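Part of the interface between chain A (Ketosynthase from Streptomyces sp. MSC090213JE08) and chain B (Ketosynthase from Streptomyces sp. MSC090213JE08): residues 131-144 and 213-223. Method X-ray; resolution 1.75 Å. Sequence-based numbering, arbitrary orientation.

Chain A 131-144: DPEAMDPVLARRIN
Chain B, residues 213-223: AWFEHTATASG

Interface between residues 131-144 of chain A and 213-223 of chain B, burying 697 Å² over both sides. Chain A makes a 3-10 segment at 132-134, an extended link through M135(A) and D136(A) (psi 139° and 121°), then a helix from P137(A); OD1 of D136(A) (chi1 t) caps it, accepting from V138(A) N at 2.9 Å. A type I turn spans A140(A) to I143(A). Chain B is helical through A219(B) and leaves helical angles at T220(B) (-55/139). The two stretches run in the same sense: P132(A) CA lies 6.9 Å from W214(B) CA, and P137(A) CA 4.7 Å from A219(B) CA.

Two aromatic rings of chain B receive apolar side chains of chain A. P132(A) CB sits over one face of W214(B) (chi1 m, chi2 109°), 3.4 Å from the six-membered-ring centroid and 19° off its normal, a CH-pi contact. M135(A) (m, t, m) meets the edge of F215(B) (chi1 m, chi2 -13°), SD to CE1 3.7 Å. I143(A) CD1 (p, t) approaches F215(B) CD2 at 3.6 Å.

Small side chains let the backbones come close. A140(A) points toward chain B, its CB 3.6 Å from F215(B) O and 4.1 Å from A219(B) CB. T218(B) (chi1 m) turns OG1 back to W214(B) O, 2.7 Å, satisfying its hydroxyl within its own helix, while its CG2 packs 3.3 Å from M135(A) O and 3.6 Å from A140(A) CB.

Three hydrogen bonds cross the interface. E133(A) (m, m, chi3 -2°) accepts at OE1 from H217(B) NE2 (chi1 t, chi2 82°), 2.9 Å; the oxygen lies near the imidazole plane, where the N-H points (161°). R141(A) (m, t, t, chi4 166°) reaches the end of the chain B helix, where the carbonyls of A219(B) and T220(B) take no backbone bond within the stretch: NE donates to A219(B) O at 2.8 Å, nearly linear at 175°, and NH2 to T220(B) O at 3.2 Å. Both oxygens lie near the guanidinium plane.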

ATOM      1  N   ASP A 131      30.291  10.233  -1.240  1.00 69.98           N
ATOM      2  CA  ASP A 131      30.594   9.102  -0.369  1.00 72.14           C
ATOM      3  C   ASP A 131      29.300   8.572   0.246  1.00 62.04           C
ATOM      4  O   ASP A 131      28.631   9.303   0.983  1.00 59.20           O
ATOM      5  CB  ASP A 131      31.570   9.507   0.744  1.00 71.14           C
ATOM      6  CG  ASP A 131      32.132   8.356   1.575  1.00 72.11           C
ATOM      7  OD1 ASP A 131      31.896   7.170   1.223  1.00 73.68           O
ATOM      8  OD2 ASP A 131      32.825   8.652   2.570  1.00 75.11           O
ATOM      9  N   PRO A 132      28.931   7.294  -0.014  1.00 68.74           N
ATOM     10  CA  PRO A 132      27.707   6.717   0.547  1.00 69.98           C
ATOM     11  C   PRO A 132      27.667   6.779   2.082  1.00 66.08           C
ATOM     12  O   PRO A 132      26.613   6.938   2.654  1.00 58.79           O
ATOM     13  CB  PRO A 132      27.732   5.265   0.041  1.00 70.87           C
ATOM     14  CG  PRO A 132      28.580   5.314  -1.212  1.00 77.04           C
ATOM     15  CD  PRO A 132      29.646   6.337  -0.881  1.00 74.98           C
ATOM     16  N   GLU A 133      28.843   6.741   2.718  1.00 66.35           N
ATOM     17  CA  GLU A 133      28.969   6.633   4.159  1.00 61.27           C
ATOM     18  C   GLU A 133      28.567   7.942   4.859  1.00 54.00           C
ATOM     19  O   GLU A 133      28.440   7.970   6.068  1.00 60.62           O
ATOM     20  CB  GLU A 133      30.407   6.223   4.497  1.00 65.34           C
ATOM     21  CG  GLU A 133      30.890   4.984   3.750  1.00 70.62           C
ATOM     22  CD  GLU A 133      30.395   3.661   4.312  1.00 75.24           C
ATOM     23  OE1 GLU A 133      29.692   3.697   5.334  1.00 67.70           O
ATOM     24  OE2 GLU A 133      30.732   2.596   3.730  1.00 82.97           O
ATOM     25  N   ALA A 134      28.357   9.026   4.106  1.00 53.14           N
ATOM     26  CA  ALA A 134      27.889  10.316   4.651  1.00 53.43           C
ATOM     27  C   ALA A 134      26.377  10.290   4.936  1.00 51.86           C
ATOM     28  O   ALA A 134      25.819  11.192   5.532  1.00 51.67           O
ATOM     29  CB  ALA A 134      28.212  11.408   3.661  1.00 55.11           C
ATOM     30  N   MET A 135      25.678   9.262   4.453  1.00 47.12           N
ATOM     31  CA  MET A 135      24.243   9.241   4.615  1.00 47.58           C
ATOM     32  C   MET A 135      23.863   8.999   6.085  1.00 41.53           C
ATOM     33  O   MET A 135      24.462   8.187   6.765  1.00 49.62           O
ATOM     34  CB  MET A 135      23.658   8.169   3.702  1.00 45.16           C
ATOM     35  CG  MET A 135      23.634   8.668   2.297  1.00 51.22           C
ATOM     36  SD  MET A 135      22.823   7.527   1.190  1.00 52.87           S
ATOM     37  CE  MET A 135      23.874   6.083   1.269  1.00 55.47           C
ATOM     38  N   ASP A 136      22.841   9.731   6.526  1.00 44.29           N
ATOM     39  CA  ASP A 136      22.369   9.693   7.904  1.00 45.91           C
ATOM     40  C   ASP A 136      21.572   8.410   8.160  1.00 49.05           C
ATOM     41  O   ASP A 136      20.526   8.196   7.548  1.00 44.66           O
ATOM     42  CB  ASP A 136      21.564  10.954   8.192  1.00 45.76           C
ATOM     43  CG  ASP A 136      21.047  11.079   9.614  1.00 45.50           C
ATOM     44  OD1 ASP A 136      21.309  10.174  10.438  1.00 49.03           O
ATOM     45  OD2 ASP A 136      20.375  12.065   9.881  1.00 56.27           O
ATOM     46  N   PRO A 137      21.988   7.557   9.125  1.00 45.92           N
ATOM     47  CA  PRO A 137      21.212   6.370   9.495  1.00 42.04           C
ATOM     48  C   PRO A 137      19.772   6.721   9.881  1.00 41.11           C
ATOM     49  O   PRO A 137      18.884   5.912   9.666  1.00 42.62           O
ATOM     50  CB  PRO A 137      21.992   5.794  10.680  1.00 45.65           C
ATOM     51  CG  PRO A 137      23.405   6.215  10.372  1.00 49.91           C
ATOM     52  CD  PRO A 137      23.240   7.645   9.910  1.00 49.61           C
ATOM     53  N   VAL A 138      19.563   7.895  10.473  1.00 42.90           N
ATOM     54  CA  VAL A 138      18.276   8.252  11.023  1.00 46.08           C
ATOM     55  C   VAL A 138      17.283   8.404   9.869  1.00 47.61           C
ATOM     56  O   VAL A 138      16.137   7.961   9.955  1.00 48.83           O
ATOM     57  CB  VAL A 138      18.350   9.504  11.911  1.00 51.92           C
ATOM     58  CG1 VAL A 138      17.019  10.192  12.067  1.00 51.11           C
ATOM     59  CG2 VAL A 138      18.930   9.142  13.266  1.00 61.77           C
ATOM     60  N   LEU A 139      17.751   9.019   8.792  1.00 43.39           N
ATOM     61  CA  LEU A 139      16.983   9.118   7.583  1.00 45.95           C
ATOM     62  C   LEU A 139      16.756   7.749   6.960  1.00 38.25           C
ATOM     63  O   LEU A 139      15.594   7.445   6.583  1.00 44.03           O
ATOM     64  CB  LEU A 139      17.708  10.006   6.573  1.00 48.12           C
ATOM     65  CG  LEU A 139      17.695  11.496   6.873  1.00 54.13           C
ATOM     66  CD1 LEU A 139      18.318  12.274   5.723  1.00 57.38           C
ATOM     67  CD2 LEU A 139      16.293  11.973   7.111  1.00 53.65           C
ATOM     68  N   ALA A 140      17.809   6.961   6.819  1.00 39.95           N
ATOM     69  CA  ALA A 140      17.677   5.724   6.076  1.00 40.83           C
ATOM     70  C   ALA A 140      16.719   4.799   6.823  1.00 44.76           C
ATOM     71  O   ALA A 140      16.047   4.047   6.210  1.00 41.71           O
ATOM     72  CB  ALA A 140      19.010   5.071   5.826  1.00 43.01           C
ATOM     73  N   ARG A 141      16.635   4.912   8.151  1.00 42.76           N
ATOM     74  CA  ARG A 141      15.743   4.008   8.924  1.00 45.91           C
ATOM     75  C   ARG A 141      14.248   4.320   8.744  1.00 43.20           C
ATOM     76  O   ARG A 141      13.423   3.506   9.093  1.00 51.61           O
ATOM     77  CB  ARG A 141      16.091   4.117  10.406  1.00 42.35           C
ATOM     78  CG  ARG A 141      17.330   3.300  10.713  1.00 42.62           C
ATOM     79  CD  ARG A 141      17.915   3.754  12.037  1.00 45.54           C
ATOM     80  NE  ARG A 141      19.235   3.173  12.184  1.00 52.92           N
ATOM     81  CZ  ARG A 141      20.111   3.566  13.089  1.00 53.83           C
ATOM     82  NH1 ARG A 141      19.840   4.615  13.844  1.00 57.88           N
ATOM     83  NH2 ARG A 141      21.239   2.906  13.225  1.00 54.72           N
ATOM     84  N   ARG A 142      13.890   5.500   8.255  1.00 39.96           N
ATOM     85  CA  ARG A 142      12.538   5.879   8.290  1.00 39.39           C
ATOM     86  C   ARG A 142      11.890   6.022   6.903  1.00 36.01           C
ATOM     87  O   ARG A 142      10.811   6.537   6.857  1.00 41.14           O
ATOM     88  CB  ARG A 142      12.438   7.150   9.114  1.00 43.00           C
ATOM     89  CG  ARG A 142      12.832   8.410   8.368  1.00 42.24           C
ATOM     90  CD  ARG A 142      12.964   9.516   9.397  1.00 40.51           C
ATOM     91  NE  ARG A 142      13.104  10.789   8.700  1.00 41.27           N
ATOM     92  CZ  ARG A 142      13.536  11.898   9.279  1.00 48.01           C
ATOM     93  NH1 ARG A 142      14.045  11.837  10.504  1.00 39.20           N
ATOM     94  NH2 ARG A 142      13.449  13.040   8.630  1.00 44.65           N
ATOM     95  N   ILE A 143      12.563   5.595   5.828  1.00 39.94           N
ATOM     96  CA  ILE A 143      12.110   5.861   4.449  1.00 39.82           C
ATOM     97  C   ILE A 143      11.097   4.823   3.960  1.00 40.18           C
ATOM     98  O   ILE A 143      10.461   5.061   2.971  1.00 44.44           O
ATOM     99  CB  ILE A 143      13.288   5.949   3.454  1.00 42.31           C
ATOM    100  CG1 ILE A 143      14.136   4.684   3.469  1.00 47.71           C
ATOM    101  CG2 ILE A 143      14.119   7.210   3.736  1.00 48.63           C
ATOM    102  CD1 ILE A 143      14.855   4.401   2.192  1.00 53.75           C
ATOM    103  N   ASN A 144      10.923   3.726   4.669  1.00 37.98           N
ATOM    104  CA  ASN A 144      10.068   2.642   4.113  1.00 39.52           C
ATOM    105  C   ASN A 144       8.618   2.918   4.492  1.00 36.13           C
ATOM    106  O   ASN A 144       8.292   3.281   5.638  1.00 38.79           O
ATOM    107  CB  ASN A 144      10.576   1.268   4.534  1.00 40.28           C
ATOM    108  CG  ASN A 144      11.979   1.001   4.040  1.00 44.67           C
ATOM    109  OD1 ASN A 144      12.341   1.401   2.938  1.00 45.98           O
ATOM    110  ND2 ASN A 144      12.780   0.369   4.871  1.00 49.73           N
TER
ATOM    111  N   ALA B 213      20.941  -1.614  -1.191  1.00 41.68           N
ATOM    112  CA  ALA B 213      22.059  -2.136  -0.433  1.00 43.24           C
ATOM    113  C   ALA B 213      22.673  -1.017   0.418  1.00 42.55           C
ATOM    114  O   ALA B 213      22.904  -1.206   1.598  1.00 44.86           O
ATOM    115  CB  ALA B 213      23.091  -2.766  -1.326  1.00 43.67           C
ATOM    116  N   TRP B 214      22.913   0.145  -0.187  1.00 46.09           N
ATOM    117  CA  TRP B 214      23.505   1.286   0.564  1.00 45.51           C
ATOM    118  C   TRP B 214      22.540   1.797   1.633  1.00 44.21           C
ATOM    119  O   TRP B 214      22.955   2.097   2.752  1.00 47.42           O
ATOM    120  CB  TRP B 214      23.927   2.378  -0.432  1.00 48.65           C
ATOM    121  CG  TRP B 214      25.231   2.046  -1.067  1.00 47.94           C
ATOM    122  CD1 TRP B 214      25.468   1.659  -2.348  1.00 50.22           C
ATOM    123  CD2 TRP B 214      26.505   2.030  -0.397  1.00 49.18           C
ATOM    124  NE1 TRP B 214      26.801   1.408  -2.521  1.00 56.52           N
ATOM    125  CE2 TRP B 214      27.461   1.631  -1.349  1.00 50.82           C
ATOM    126  CE3 TRP B 214      26.915   2.304   0.917  1.00 56.92           C
ATOM    127  CZ2 TRP B 214      28.816   1.511  -1.032  1.00 50.97           C
ATOM    128  CZ3 TRP B 214      28.256   2.193   1.226  1.00 51.86           C
ATOM    129  CH2 TRP B 214      29.180   1.778   0.270  1.00 49.57           C
ATOM    130  N   PHE B 215      21.240   1.859   1.329  1.00 44.68           N
ATOM    131  CA  PHE B 215      20.321   2.378   2.318  1.00 45.09           C
ATOM    132  C   PHE B 215      20.231   1.431   3.507  1.00 45.95           C
ATOM    133  O   PHE B 215      20.141   1.886   4.655  1.00 47.24           O
ATOM    134  CB  PHE B 215      18.934   2.621   1.739  1.00 44.27           C
ATOM    135  CG  PHE B 215      18.822   3.850   0.879  1.00 47.93           C
ATOM    136  CD1 PHE B 215      19.815   4.813   0.860  1.00 54.70           C
ATOM    137  CD2 PHE B 215      17.706   4.044   0.081  1.00 54.41           C
ATOM    138  CE1 PHE B 215      19.695   5.943   0.064  1.00 52.29           C
ATOM    139  CE2 PHE B 215      17.592   5.179  -0.709  1.00 53.12           C
ATOM    140  CZ  PHE B 215      18.576   6.136  -0.692  1.00 49.53           C
ATOM    141  N   GLU B 216      20.211   0.134   3.217  1.00 42.98           N
ATOM    142  CA  GLU B 216      20.165  -0.885   4.260  1.00 47.14           C
ATOM    143  C   GLU B 216      21.384  -0.747   5.165  1.00 46.64           C
ATOM    144  O   GLU B 216      21.274  -0.866   6.375  1.00 46.75           O
ATOM    145  CB  GLU B 216      20.172  -2.287   3.655  1.00 46.01           C
ATOM    146  CG  GLU B 216      18.789  -2.720   3.212  1.00 53.14           C
ATOM    147  CD  GLU B 216      17.765  -2.729   4.333  1.00 59.54           C
ATOM    148  OE1 GLU B 216      17.939  -3.522   5.291  1.00 59.93           O
ATOM    149  OE2 GLU B 216      16.834  -1.911   4.266  1.00 64.08           O
ATOM    150  N   HIS B 217      22.551  -0.640   4.533  1.00 46.71           N
ATOM    151  CA  HIS B 217      23.825  -0.497   5.258  1.00 52.50           C
ATOM    152  C   HIS B 217      23.764   0.738   6.167  1.00 53.11           C
ATOM    153  O   HIS B 217      24.125   0.665   7.337  1.00 53.48           O
ATOM    154  CB  HIS B 217      24.998  -0.451   4.276  1.00 55.44           C
ATOM    155  CG  HIS B 217      26.257   0.108   4.859  1.00 61.99           C
ATOM    156  ND1 HIS B 217      27.121  -0.660   5.619  1.00 64.86           N
ATOM    157  CD2 HIS B 217      26.809   1.342   4.779  1.00 65.52           C
ATOM    158  CE1 HIS B 217      28.143   0.082   6.000  1.00 64.80           C
ATOM    159  NE2 HIS B 217      27.964   1.321   5.514  1.00 65.94           N
ATOM    160  N   THR B 218      23.262   1.852   5.629  1.00 46.89           N
ATOM    161  CA  THR B 218      23.126   3.077   6.364  1.00 50.10           C
ATOM    162  C   THR B 218      22.214   2.860   7.577  1.00 52.25           C
ATOM    163  O   THR B 218      22.531   3.326   8.652  1.00 50.91           O
ATOM    164  CB  THR B 218      22.579   4.213   5.496  1.00 51.74           C
ATOM    165  OG1 THR B 218      23.324   4.300   4.286  1.00 45.61           O
ATOM    166  CG2 THR B 218      22.606   5.557   6.179  1.00 49.91           C
ATOM    167  N   ALA B 219      21.077   2.167   7.368  1.00 46.07           N
ATOM    168  CA  ALA B 219      20.049   1.965   8.385  1.00 48.46           C
ATOM    169  C   ALA B 219      20.508   0.973   9.468  1.00 48.77           C
ATOM    170  O   ALA B 219      19.934   0.969  10.562  1.00 51.38           O
ATOM    171  CB  ALA B 219      18.751   1.497   7.754  1.00 45.43           C
ATOM    172  N   THR B 220      21.492   0.130   9.160  1.00 50.52           N
ATOM    173  CA  THR B 220      21.945  -0.888  10.097  1.00 62.00           C
ATOM    174  C   THR B 220      22.336  -0.213  11.416  1.00 63.70           C
ATOM    175  O   THR B 220      22.897   0.868  11.405  1.00 67.50           O
ATOM    176  CB  THR B 220      23.107  -1.707   9.519  1.00 65.53           C
ATOM    177  OG1 THR B 220      22.638  -2.421   8.376  1.00 70.89           O
ATOM    178  CG2 THR B 220      23.666  -2.705  10.502  1.00 68.90           C
ATOM    179  N   ALA B 221      21.978  -0.845  12.541  1.00 73.15           N
ATOM    180  CA  ALA B 221      22.529  -0.508  13.864  1.00 80.74           C
ATOM    181  C   ALA B 221      24.059  -0.362  13.757  1.00 86.99           C
ATOM    182  O   ALA B 221      24.757  -1.348  13.521  1.00 89.05           O
ATOM    183  CB  ALA B 221      22.130  -1.568  14.862  1.00 72.30           C
ATOM    184  N   SER B 222      24.555   0.879  13.917  1.00 98.06           N
ATOM    185  CA  SER B 222      25.960   1.270  13.670  1.00 92.42           C
ATOM    186  C   SER B 222      26.910   0.239  14.287  1.00 90.20           C
ATOM    187  O   SER B 222      26.718  -0.191  15.422  1.00 86.95           O
ATOM    188  CB  SER B 222      26.241   2.657  14.198  1.00 96.87           C
ATOM    189  OG  SER B 222      25.997   2.726  15.599  1.00 99.80           O
ATOM    190  N   GLY B 223      27.922  -0.164  13.514  1.00 88.70           N
ATOM    191  CA  GLY B 223      28.836  -1.216  13.912  1.00 87.81           C
ATOM    192  C   GLY B 223      28.594  -2.498  13.136  1.00 85.12           C
ATOM    193  O   GLY B 223      29.542  -3.074  12.601  1.00 93.71           O
TER